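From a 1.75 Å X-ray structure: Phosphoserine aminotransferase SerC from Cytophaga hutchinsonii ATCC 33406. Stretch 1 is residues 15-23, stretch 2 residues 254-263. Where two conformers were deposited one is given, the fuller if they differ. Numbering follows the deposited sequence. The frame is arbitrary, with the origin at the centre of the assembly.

Stretch 1, residues 15-23: LYPTVRQHM
Stretch 2 (254-263) KVTGDMLQIS

The contact is a small mixed interface, 384 Å² with both sides summed, in which one carboxylate oxygen of a second helix collects two hydrogen bonds from a loop-to-helix segment while a tyrosine and a valine of that segment pack against aliphatic groups of the second helix.

Stretch 1 begins extended, with phi/psi of -70/148 at L15 and -53/141 at Y16, then reverses through a type I beta turn from Y16 to V19, closed by V19 N to Y16 O at 2.9 Å. P17 (-63/-20) and T18 (-91/-6) occupy the middle of that turn. V19 to M23 are helical and the helix runs on beyond M23; H22 N bonds to T18 O at 3.0 Å and M23 N to V19 O at 2.8 Å. Stretch 2 enters already helical at K254 and continues as a helix along the stretch, held by bonds such as D258 N to K254 O at 3.0 Å and M259 N to V255 O at 2.8 Å; S263 (92/151) has left helical phi/psi. The two helix axes run at 135° between their N-to-C directions and come no nearer than 10.8 Å, so side chains must bridge the gap. The register is set by two CA pairs: T18 CA to V255 CA at 7.2 Å, and H22 CA to K254 CA at 7.0 Å.

The polar centre is D258, whose CA-to-CB bond points toward stretch 1 with chi1 m (-66°) and chi2 -34°. Its OD2 accepts from T18 OG1 at 2.6 Å and from H22 NE2 at 2.8 Å. The second bond has an N-H...acceptor angle of 165°, nearly straight, and OD2 lies at the edge of the imidazole, near its plane, as an in-plane N-H requires. T18 adopts chi1 p (57°) and H22 chi1 m (-64°) with chi2 -47°. T18 and H22 are four residues apart, joined by the H22 N to T18 O bond, and their side chains converge on the same oxygen.

The H22 ring also offers a face to K254: K254 CB sits 3.4 Å from the centroid of the H22 ring and only 5° off the normal, a CH-pi contact. K254 points toward stretch 1 at CB, but its end leads away through chi1 m and chi2 m, then chi3 t and chi4 t, leaving the aliphatic base of the chain against the ring.

Y16, chi1 t (-162°) and chi2 82°, gives up the largest area, 95 Å². V255 CG1 lies over one face of its ring, 4.1 Å from the centroid and 20° off the normal, another CH-pi contact. The selenomethionine M259, chi1 m with chi2 and chi3 t, extends its end nearer, placing its CE 3.9 Å from Y16 CE1. Farther along the helix, I262 CD1 reaches Y16 OH at 3.5 Å. V255, chi1 t (164°), also brings CG2 to 3.8 Å from V19 CG2.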

ATOM      1  N   LEU A  15     -12.646  -7.929  11.809  1.00 28.52           N
ATOM      2  CA  LEU A  15     -11.793  -8.861  11.060  1.00 26.00           C
ATOM      3  C   LEU A  15     -12.455 -10.242  10.974  1.00 28.82           C
ATOM      4  O   LEU A  15     -13.169 -10.693  11.871  1.00 27.07           O
ATOM      5  CB  LEU A  15     -10.379  -8.970  11.662  1.00 26.04           C
ATOM      6  CG  LEU A  15      -9.635  -7.650  11.830  1.00 26.90           C
ATOM      7  CD1 LEU A  15      -8.179  -7.916  12.298  1.00 28.99           C
ATOM      8  CD2 LEU A  15      -9.607  -6.823  10.557  1.00 27.89           C
ATOM      9  N   TYR A  16     -12.190 -10.910   9.865  1.00 27.60           N
ATOM     10  CA  TYR A  16     -12.674 -12.249   9.659  1.00 27.78           C
ATOM     11  C   TYR A  16     -12.205 -13.042  10.909  1.00 27.03           C
ATOM     12  O   TYR A  16     -11.089 -12.829  11.415  1.00 29.19           O
ATOM     13  CB  TYR A  16     -12.167 -12.827   8.335  1.00 28.71           C
ATOM     14  CG  TYR A  16     -12.976 -14.000   7.891  1.00 28.47           C
ATOM     15  CD1 TYR A  16     -14.194 -13.818   7.223  1.00 28.16           C
ATOM     16  CD2 TYR A  16     -12.544 -15.296   8.111  1.00 27.83           C
ATOM     17  CE1 TYR A  16     -14.951 -14.898   6.811  1.00 31.48           C
ATOM     18  CE2 TYR A  16     -13.309 -16.378   7.703  1.00 30.47           C
ATOM     19  CZ  TYR A  16     -14.504 -16.174   7.063  1.00 32.74           C
ATOM     20  OH  TYR A  16     -15.283 -17.257   6.661  1.00 33.77           O
ATOM     21  N   PRO A  17     -13.048 -13.953  11.420  1.00 29.08           N
ATOM     22  CA  PRO A  17     -12.761 -14.536  12.731  1.00 30.10           C
ATOM     23  C   PRO A  17     -11.479 -15.336  12.848  1.00 29.76           C
ATOM     24  O   PRO A  17     -10.947 -15.531  13.953  1.00 30.53           O
ATOM     25  CB  PRO A  17     -13.999 -15.402  13.018  1.00 31.35           C
ATOM     26  CG  PRO A  17     -14.629 -15.631  11.728  1.00 32.02           C
ATOM     27  CD  PRO A  17     -14.340 -14.420  10.883  1.00 30.50           C
ATOM     28  N   THR A  18     -10.965 -15.769  11.721  1.00 28.23           N
ATOM     29  CA  THR A  18      -9.728 -16.575  11.737  1.00 27.08           C
ATOM     30  C   THR A  18      -8.460 -15.751  11.617  1.00 28.62           C
ATOM     31  O   THR A  18      -7.349 -16.276  11.688  1.00 29.52           O
ATOM     32  CB  THR A  18      -9.733 -17.584  10.586  1.00 27.80           C
ATOM     33  OG1 THR A  18      -9.899 -16.878   9.341  1.00 29.19           O
ATOM     34  CG2 THR A  18     -10.865 -18.606  10.769  1.00 30.12           C
ATOM     35  N   VAL A  19      -8.631 -14.451  11.391  1.00 26.87           N
ATOM     36  CA  VAL A  19      -7.484 -13.594  11.129  1.00 27.46           C
ATOM     37  C   VAL A  19      -6.501 -13.611  12.265  1.00 30.19           C
ATOM     38  O   VAL A  19      -5.280 -13.667  12.044  1.00 28.79           O
ATOM     39  CB  VAL A  19      -7.890 -12.149  10.721  1.00 27.99           C
ATOM     40  CG1 VAL A  19      -6.690 -11.191  10.763  1.00 28.24           C
ATOM     41  CG2 VAL A  19      -8.508 -12.151   9.316  1.00 26.00           C
ATOM     42  N   ARG A  20      -6.987 -13.591  13.499  1.00 28.74           N
ATOM     43  CA  ARG A  20      -6.033 -13.583  14.636  1.00 31.28           C
ATOM     44  C   ARG A  20      -5.084 -14.767  14.580  1.00 30.00           C
ATOM     45  O   ARG A  20      -3.856 -14.608  14.685  1.00 32.03           O
ATOM     46  CB  ARG A  20      -6.761 -13.539  15.983  1.00 31.25           C
ATOM     47  CG  ARG A  20      -5.822 -13.462  17.159  1.00 37.84           C
ATOM     48  CD  ARG A  20      -6.546 -13.436  18.504  1.00 39.61           C
ATOM     49  NE  ARG A  20      -5.530 -13.171  19.522  1.00 49.97           N
ATOM     50  CZ  ARG A  20      -5.280 -11.974  20.049  1.00 49.82           C
ATOM     51  NH1 ARG A  20      -6.051 -10.929  19.742  1.00 43.52           N
ATOM     52  NH2 ARG A  20      -4.292 -11.857  20.934  1.00 54.36           N
ATOM     53  N   GLN A  21      -5.635 -15.956  14.394  1.00 32.07           N
ATOM     54  CA  GLN A  21      -4.741 -17.118  14.388  0.50 31.98           C
ATOM     55  C   GLN A  21      -3.858 -17.114  13.149  1.00 31.10           C
ATOM     56  O   GLN A  21      -2.676 -17.479  13.254  1.00 30.18           O
ATOM     57  CB  GLN A  21      -5.453 -18.458  14.623  0.50 31.82           C
ATOM     58  CG  GLN A  21      -4.446 -19.643  14.682  0.50 38.74           C
ATOM     59  CD  GLN A  21      -3.241 -19.426  15.636  0.50 39.44           C
ATOM     60  OE1 GLN A  21      -3.407 -19.269  16.856  0.50 37.09           O
ATOM     61  NE2 GLN A  21      -2.019 -19.461  15.074  0.50 28.78           N
ATOM     62  N   HIS A  22      -4.374 -16.648  12.023  1.00 29.83           N
ATOM     63  CA  HIS A  22      -3.552 -16.558  10.802  1.00 29.30           C
ATOM     64  C   HIS A  22      -2.419 -15.578  10.933  1.00 29.88           C
ATOM     65  O   HIS A  22      -1.331 -15.790  10.379  1.00 29.72           O
ATOM     66  CB  HIS A  22      -4.371 -16.243   9.542  1.00 29.67           C
ATOM     67  CG  HIS A  22      -5.350 -17.308   9.169  1.00 32.21           C
ATOM     68  ND1 HIS A  22      -5.021 -18.652   9.126  1.00 28.70           N
ATOM     69  CD2 HIS A  22      -6.634 -17.217   8.752  1.00 29.46           C
ATOM     70  CE1 HIS A  22      -6.079 -19.338   8.730  1.00 33.06           C
ATOM     71  NE2 HIS A  22      -7.066 -18.493   8.487  1.00 31.10           N
HETATM   72  N   MSE A  23      -2.655 -14.497  11.681  1.00 29.13           N
HETATM   73  CA  MSE A  23      -1.617 -13.490  11.896  1.00 30.39           C
HETATM   74  C   MSE A  23      -0.525 -14.086  12.803  1.00 30.34           C
HETATM   75  O   MSE A  23       0.682 -13.801  12.674  1.00 30.01           O
HETATM   76  CB  MSE A  23      -2.165 -12.227  12.532  1.00 31.25           C
HETATM   77  CG  MSE A  23      -1.131 -11.116  12.725  1.00 33.98           C
HETATM   78 SE   MSE A  23      -0.630 -10.334  11.049  0.75 33.67          SE
HETATM   79  CE  MSE A  23      -2.062  -8.995  10.967  1.00 35.94           C
ATOM     80  N   LYS A 254      -5.200 -17.107   3.207  1.00 26.85           N
ATOM     81  CA  LYS A 254      -5.713 -17.929   4.312  1.00 27.92           C
ATOM     82  C   LYS A 254      -7.231 -17.759   4.458  1.00 28.75           C
ATOM     83  O   LYS A 254      -7.989 -18.732   4.594  1.00 26.45           O
ATOM     84  CB  LYS A 254      -5.028 -17.579   5.635  1.00 28.51           C
ATOM     85  CG  LYS A 254      -3.554 -17.968   5.717  1.00 28.43           C
ATOM     86  CD  LYS A 254      -3.336 -19.479   5.586  1.00 29.84           C
ATOM     87  CE  LYS A 254      -1.887 -19.868   5.767  1.00 34.62           C
ATOM     88  NZ  LYS A 254      -1.694 -21.350   5.678  1.00 38.86           N
ATOM     89  N   VAL A 255      -7.685 -16.510   4.450  1.00 28.53           N
ATOM     90  CA  VAL A 255      -9.134 -16.214   4.610  1.00 26.46           C
ATOM     91  C   VAL A 255      -9.933 -16.724   3.443  1.00 26.54           C
ATOM     92  O   VAL A 255     -11.021 -17.297   3.593  1.00 26.80           O
ATOM     93  CB  VAL A 255      -9.381 -14.697   4.844  1.00 28.46           C
ATOM     94  CG1 VAL A 255     -10.844 -14.301   4.633  1.00 25.38           C
ATOM     95  CG2 VAL A 255      -8.869 -14.316   6.264  1.00 28.69           C
ATOM     96  N   THR A 256      -9.392 -16.543   2.253  1.00 26.43           N
ATOM     97  CA  THR A 256     -10.103 -17.070   1.085  1.00 23.98           C
ATOM     98  C   THR A 256     -10.155 -18.588   1.171  1.00 26.78           C
ATOM     99  O   THR A 256     -11.129 -19.187   0.720  1.00 27.63           O
ATOM    100  CB  THR A 256      -9.530 -16.615  -0.251  1.00 24.63           C
ATOM    101  OG1 THR A 256      -8.110 -16.887  -0.324  1.00 29.30           O
ATOM    102  CG2 THR A 256      -9.766 -15.095  -0.438  1.00 25.23           C
ATOM    103  N   GLY A 257      -9.134 -19.202   1.762  1.00 27.53           N
ATOM    104  CA  GLY A 257      -9.165 -20.671   1.957  1.00 28.48           C
ATOM    105  C   GLY A 257     -10.327 -21.053   2.860  1.00 28.48           C
ATOM    106  O   GLY A 257     -11.106 -22.009   2.608  1.00 26.96           O
ATOM    107  N   ASP A 258     -10.462 -20.281   3.917  1.00 28.47           N
ATOM    108  CA  ASP A 258     -11.539 -20.490   4.878  1.00 28.39           C
ATOM    109  C   ASP A 258     -12.887 -20.317   4.164  1.00 27.89           C
ATOM    110  O   ASP A 258     -13.830 -21.062   4.382  1.00 26.86           O
ATOM    111  CB  ASP A 258     -11.440 -19.505   6.067  1.00 29.87           C
ATOM    112  CG  ASP A 258     -10.212 -19.736   6.940  1.00 34.64           C
ATOM    113  OD1 ASP A 258      -9.817 -20.918   7.090  1.00 33.80           O
ATOM    114  OD2 ASP A 258      -9.658 -18.748   7.487  1.00 28.19           O
HETATM  115  N   MSE A 259     -12.969 -19.294   3.322  1.00 27.77           N
HETATM  116  CA  MSE A 259     -14.208 -18.991   2.612  1.00 27.87           C
HETATM  117  C   MSE A 259     -14.597 -20.112   1.649  1.00 27.95           C
HETATM  118  O   MSE A 259     -15.768 -20.468   1.496  1.00 27.91           O
HETATM  119  CB  MSE A 259     -14.145 -17.637   1.874  1.00 27.96           C
HETATM  120  CG  MSE A 259     -14.148 -16.492   2.788  1.00 25.58           C
HETATM  121 SE   MSE A 259     -14.028 -14.814   1.760  0.75 26.79          SE
HETATM  122  CE  MSE A 259     -14.305 -13.566   3.197  1.00 31.32           C
ATOM    123  N   LEU A 260     -13.584 -20.678   1.032  1.00 27.75           N
ATOM    124  CA  LEU A 260     -13.795 -21.775   0.096  1.00 27.51           C
ATOM    125  C   LEU A 260     -14.387 -22.999   0.788  1.00 28.20           C
ATOM    126  O   LEU A 260     -15.059 -23.802   0.138  1.00 31.00           O
ATOM    127  CB  LEU A 260     -12.520 -22.181  -0.623  1.00 25.87           C
ATOM    128  CG  LEU A 260     -12.047 -21.221  -1.699  1.00 28.38           C
ATOM    129  CD1 LEU A 260     -10.576 -21.472  -2.050  1.00 25.93           C
ATOM    130  CD2 LEU A 260     -12.948 -21.305  -2.903  1.00 32.17           C
ATOM    131  N   GLN A 261     -14.132 -23.137   2.090  1.00 29.52           N
ATOM    132  CA  GLN A 261     -14.663 -24.278   2.840  0.50 29.69           C
ATOM    133  C   GLN A 261     -16.166 -24.114   3.025  1.00 29.76           C
ATOM    134  O   GLN A 261     -16.901 -25.096   3.090  1.00 30.49           O
ATOM    135  CB  GLN A 261     -13.954 -24.462   4.182  0.50 30.68           C
ATOM    136  CG  GLN A 261     -12.485 -24.859   4.030  0.50 31.30           C
ATOM    137  CD  GLN A 261     -12.329 -26.242   3.410  0.50 38.31           C
ATOM    138  OE1 GLN A 261     -12.692 -27.250   4.016  0.50 41.75           O
ATOM    139  NE2 GLN A 261     -11.783 -26.293   2.199  0.50 35.17           N
ATOM    140  N   ILE A 262     -16.622 -22.865   3.081  1.00 29.54           N
ATOM    141  CA  ILE A 262     -18.053 -22.578   3.210  1.00 30.79           C
ATOM    142  C   ILE A 262     -18.712 -22.598   1.827  1.00 30.96           C
ATOM    143  O   ILE A 262     -19.830 -23.099   1.653  1.00 29.30           O
ATOM    144  CB  ILE A 262     -18.305 -21.215   3.862  1.00 29.81           C
ATOM    145  CG1 ILE A 262     -17.646 -21.144   5.237  1.00 33.61           C
ATOM    146  CG2 ILE A 262     -19.799 -20.884   3.980  1.00 28.49           C
ATOM    147  CD1 ILE A 262     -17.670 -19.738   5.812  1.00 30.89           C
ATOM    148  N   SER A 263     -17.952 -22.069   0.880  1.00 29.65           N
ATOM    149  CA  SER A 263     -18.319 -21.848  -0.547  1.00 29.06           C
ATOM    150  C   SER A 263     -18.898 -20.445  -0.695  1.00 29.54           C
ATOM    151  O   SER A 263     -19.516 -19.904   0.229  1.00 28.45           O
ATOM    152  CB  SER A 263     -19.297 -22.891  -1.141  1.00 30.90           C
ATOM    153  OG  SER A 263     -20.651 -22.686  -0.760  1.00 27.07           O
TER